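Local coordinates for protein-arginine-phosphatase (PDB 4PIC), which removes phosphate from phosphoarginine side chains of proteins, probably reversing the work of the arginine kinase McsB, and shows almost no activity toward phosphotyrosine peptides, at residues G43-A46 / A50-V53; K55-E60 / E132-I137. One frame throughout, in Å; residues are numbered along the deposited sequence.

Contact 1 of 2, residues G43-A46 / A50-V53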
# COMPACT_ATOMS: atom_id res chain seq x y z
N GLY A 43 -4.00 -7.65 -14.20
CA GLY A 43 -3.74 -8.59 -15.29
C GLY A 43 -2.38 -9.26 -15.32
O GLY A 43 -2.06 -9.96 -16.28
N SER A 44 -1.58 -9.08 -14.27
CA SER A 44 -0.27 -9.72 -14.21
C SER A 44 -0.37 -11.20 -13.83
O SER A 44 -1.24 -11.58 -13.05
CB SER A 44 0.64 -9.01 -13.21
OG SER A 44 1.02 -7.73 -13.69
N GLU A 45 0.52 -12.01 -14.38
CA GLU A 45 0.60 -13.42 -14.00
C GLU A 45 1.16 -13.54 -12.59
O GLU A 45 1.83 -12.63 -12.10
CB GLU A 45 1.54 -14.16 -14.95
CG GLU A 45 1.10 -14.18 -16.40
CD GLU A 45 0.95 -15.60 -16.92
OE1 GLU A 45 0.25 -16.39 -16.26
OE2 GLU A 45 1.54 -15.92 -17.97
N ALA A 46 0.89 -14.67 -11.94
CA ALA A 46 1.63 -15.02 -10.73
C ALA A 46 3.10 -15.08 -11.12
O ALA A 46 3.44 -15.40 -12.27
CB ALA A 46 1.16 -16.36 -10.18
N ALA A 50 6.32 -18.61 -7.94
CA ALA A 50 5.03 -18.99 -7.37
C ALA A 50 4.42 -20.08 -8.26
O ALA A 50 3.93 -21.10 -7.77
CB ALA A 50 4.09 -17.79 -7.27
N LYS A 51 4.46 -19.87 -9.57
CA LYS A 51 3.95 -20.89 -10.48
C LYS A 51 4.69 -22.20 -10.34
O LYS A 51 4.09 -23.26 -10.34
CB LYS A 51 4.04 -20.42 -11.93
CG LYS A 51 3.06 -19.33 -12.31
CD LYS A 51 3.04 -19.22 -13.82
CE LYS A 51 2.26 -18.04 -14.32
NZ LYS A 51 2.23 -18.04 -15.81
N MSE A 52 6.01 -22.13 -10.20
CA MSE A 52 6.80 -23.34 -10.08
C MSE A 52 6.48 -24.13 -8.83
O MSE A 52 6.27 -25.34 -8.90
CB MSE A 52 8.28 -23.01 -10.12
CG MSE A 52 8.81 -22.76 -11.52
SE MSE A 52 10.60 -22.03 -11.49
CE MSE A 52 10.95 -22.02 -13.39
N VAL A 53 6.44 -23.48 -7.67
CA VAL A 53 6.18 -24.23 -6.45
C VAL A 53 4.73 -24.73 -6.39
O VAL A 53 4.45 -25.80 -5.82
CB VAL A 53 6.60 -23.48 -5.16
CG1 VAL A 53 8.07 -23.07 -5.26
CG2 VAL A 53 5.73 -22.26 -4.95
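A46, in the loop that precedes helix 48-56, and A50, in the first turn of that helix, bring their CA atoms within 6.2 Å of each other as an extended backbone swings into the helix. Their methyl groups face one another, A46 CB lying 4.4 Å from A50 CB in a light apolar contact at the inner side of the junction. Further out, the aliphatic part of K51 runs back along the loop. Its CG rests 4.1 Å from A46 CB, and its CE passes 3.5 Å from the carbonyl oxygen A46 O, so the shaft of the lysine lies over the end of the loop before its charge is delivered. With CG anti to the carbonyl carbon (chi1 -71°) and every later torsion extended, K51 runs out to E45. That glutamate bends at chi2 (-122°), turning its carboxylate toward the lysine, and the two side chains cross at about a right angle. K51 NZ donates to E45 OE1 at 2.6 Å, coming down from above the carboxylate, 60° out of its plane, while E45 OE2 stays 3.1 Å from the same NZ. A50 also packs on M18 of helix 15-25, beside the substrate-binding loop, and its side chain lies about 5 Å from that of C14, a substrate-binding residue by similarity. The contact thus grades from methyl packing near the phosphate-binding loop to an ion pair at the surface: one pair of exposed charges is added to the methyl and aliphatic contacts, and solvent probably weakens its attraction.

Contact 2 of 2, residues K55-E60 / E132-I137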
# COMPACT_ATOMS: atom_id res chain seq x y z
N LYS A 55 3.21 -25.72 -9.16
CA LYS A 55 3.30 -26.86 -10.08
C LYS A 55 3.80 -28.11 -9.36
O LYS A 55 3.36 -29.23 -9.66
CB LYS A 55 4.23 -26.51 -11.25
CG LYS A 55 4.21 -27.52 -12.40
CD LYS A 55 5.30 -27.20 -13.41
CE LYS A 55 5.06 -27.94 -14.73
NZ LYS A 55 3.96 -27.31 -15.52
N GLU A 56 4.70 -27.94 -8.38
CA GLU A 56 5.24 -29.07 -7.63
C GLU A 56 4.15 -29.81 -6.86
O GLU A 56 4.29 -31.00 -6.55
CB GLU A 56 6.32 -28.60 -6.65
CG GLU A 56 7.53 -27.99 -7.31
CD GLU A 56 8.49 -27.35 -6.32
OE1 GLU A 56 8.26 -27.44 -5.09
OE2 GLU A 56 9.48 -26.75 -6.79
N LYS A 57 3.09 -29.10 -6.53
CA LYS A 57 1.96 -29.70 -5.83
C LYS A 57 0.77 -29.99 -6.74
O LYS A 57 -0.35 -30.22 -6.27
CB LYS A 57 1.54 -28.81 -4.65
CG LYS A 57 2.62 -28.70 -3.58
CD LYS A 57 3.15 -30.09 -3.21
CE LYS A 57 4.13 -30.05 -2.04
NZ LYS A 57 3.43 -29.82 -0.75
N GLY A 58 1.02 -29.97 -8.05
CA GLY A 58 0.02 -30.32 -9.04
C GLY A 58 -0.93 -29.22 -9.44
O GLY A 58 -1.95 -29.47 -10.08
N ILE A 59 -0.61 -27.98 -9.07
CA ILE A 59 -1.52 -26.87 -9.31
C ILE A 59 -1.00 -26.01 -10.45
O ILE A 59 0.15 -25.57 -10.43
CB ILE A 59 -1.70 -26.05 -8.03
CG1 ILE A 59 -2.40 -26.90 -6.97
CG2 ILE A 59 -2.50 -24.78 -8.32
CD1 ILE A 59 -2.40 -26.26 -5.58
N GLU A 60 -1.82 -25.82 -11.47
CA GLU A 60 -1.46 -25.00 -12.63
C GLU A 60 -2.66 -24.14 -12.97
O GLU A 60 -3.31 -24.33 -13.99
CB GLU A 60 -1.08 -25.87 -13.83
CG GLU A 60 0.12 -26.79 -13.62
CD GLU A 60 0.35 -27.74 -14.79
OE1 GLU A 60 -0.40 -28.72 -14.93
OE2 GLU A 60 1.29 -27.49 -15.58
N GLU A 132 3.99 -23.11 4.43
CA GLU A 132 3.27 -22.45 5.51
C GLU A 132 1.80 -22.31 5.13
O GLU A 132 0.91 -22.62 5.92
CB GLU A 132 3.84 -21.05 5.80
CG GLU A 132 5.21 -21.03 6.49
CD GLU A 132 5.78 -19.62 6.57
OE1 GLU A 132 5.19 -18.70 5.99
OE2 GLU A 132 6.84 -19.45 7.22
N LEU A 133 1.57 -21.86 3.90
CA LEU A 133 0.21 -21.66 3.41
C LEU A 133 -0.55 -22.97 3.31
O LEU A 133 -1.74 -23.01 3.63
CB LEU A 133 0.24 -20.98 2.05
CG LEU A 133 0.61 -19.51 2.05
CD1 LEU A 133 0.87 -19.04 0.62
CD2 LEU A 133 -0.51 -18.71 2.69
N GLU A 134 0.10 -24.03 2.88
CA GLU A 134 -0.59 -25.31 2.76
C GLU A 134 -1.12 -25.75 4.12
O GLU A 134 -2.28 -26.18 4.26
CB GLU A 134 0.31 -26.40 2.16
CG GLU A 134 -0.37 -27.76 2.10
CD GLU A 134 0.09 -28.63 0.95
OE1 GLU A 134 1.29 -28.62 0.61
OE2 GLU A 134 -0.78 -29.33 0.37
N THR A 135 -0.28 -25.63 5.14
CA THR A 135 -0.66 -26.02 6.49
C THR A 135 -1.84 -25.19 6.98
O THR A 135 -2.83 -25.74 7.49
CB THR A 135 0.52 -25.84 7.46
OG1 THR A 135 1.59 -26.69 7.03
CG2 THR A 135 0.10 -26.21 8.88
N LEU A 136 -1.75 -23.88 6.79
CA LEU A 136 -2.81 -23.00 7.25
C LEU A 136 -4.10 -23.16 6.46
O LEU A 136 -5.20 -23.05 7.02
CB LEU A 136 -2.34 -21.54 7.23
CG LEU A 136 -1.19 -21.24 8.20
CD1 LEU A 136 -0.66 -19.84 8.00
CD2 LEU A 136 -1.63 -21.42 9.65
N ILE A 137 -3.99 -23.45 5.17
CA ILE A 137 -5.17 -23.59 4.34
C ILE A 137 -5.87 -24.93 4.59
O ILE A 137 -7.10 -25.02 4.51
CB ILE A 137 -4.82 -23.33 2.87
CG1 ILE A 137 -4.56 -21.82 2.73
CG2 ILE A 137 -5.94 -23.76 1.94
CD1 ILE A 137 -4.03 -21.44 1.41
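K57, at the C-terminal turn of helix 48-56, reaches across to E134 on the long helix 123-150, and a single ion pair makes the entire contact. Starting from CB, which points toward the long helix, the lysine bends at chi2, and CB, CG and CD make no close contact with helix residues 132-137. CE is the first atom to draw near, 4.1 Å from E134 OE1, and a second bend, at chi4 (74°), brings NZ to 2.8 Å from E134 OE1 in a salt bridge whose hydrogen bond is weak. E134 comes to meet it with CG extended away from the backbone N (chi1 177°), carrying the carboxylate outward from its helix; the two chains cross obliquely, and OE1 is the oxygen that accepts the weak hydrogen bond from NZ. The backbones themselves remain well apart, K57 CA lying 10.0 Å from E134 CA. The chain turns at K57-G58 in a Schellman motif with G58, of positive phi, as the C-prime residue, G58 N bonding to K55 O. Across that turn, K55 NZ grips E60 OE2 at 2.7 Å. E56 adds salt bridges from helix 48-56 to R127 and R130, both of helix 123-150, while beneath this charged layer I59, L133 and I137 all pack on L22 of helix 15-25. Since K57 and E134 meet through their ends alone, at the surface and with little area buried, the pair probably adds modest electrostatic attraction to a helix junction whose apolar contacts lie deeper.

Followed from the N terminus, the chain leaves strand 31-37, runs through the loop holding 43-46 and enters helix 48-56, where contact 1 closes a short local turn, with three residues between its segments. Contact 2 opens only after that, at the far end of the same helix, and closes a much longer excursion: 71 residues, including two strands of the parallel sheet, intervene before helix 123-150 supplies its partner. The two are therefore in series, neither nested nor crossed, with centres about 13 Å apart. Helix 48-56 is their common element, joined at its start to its own approach loop and at its end to the long C-terminal helix.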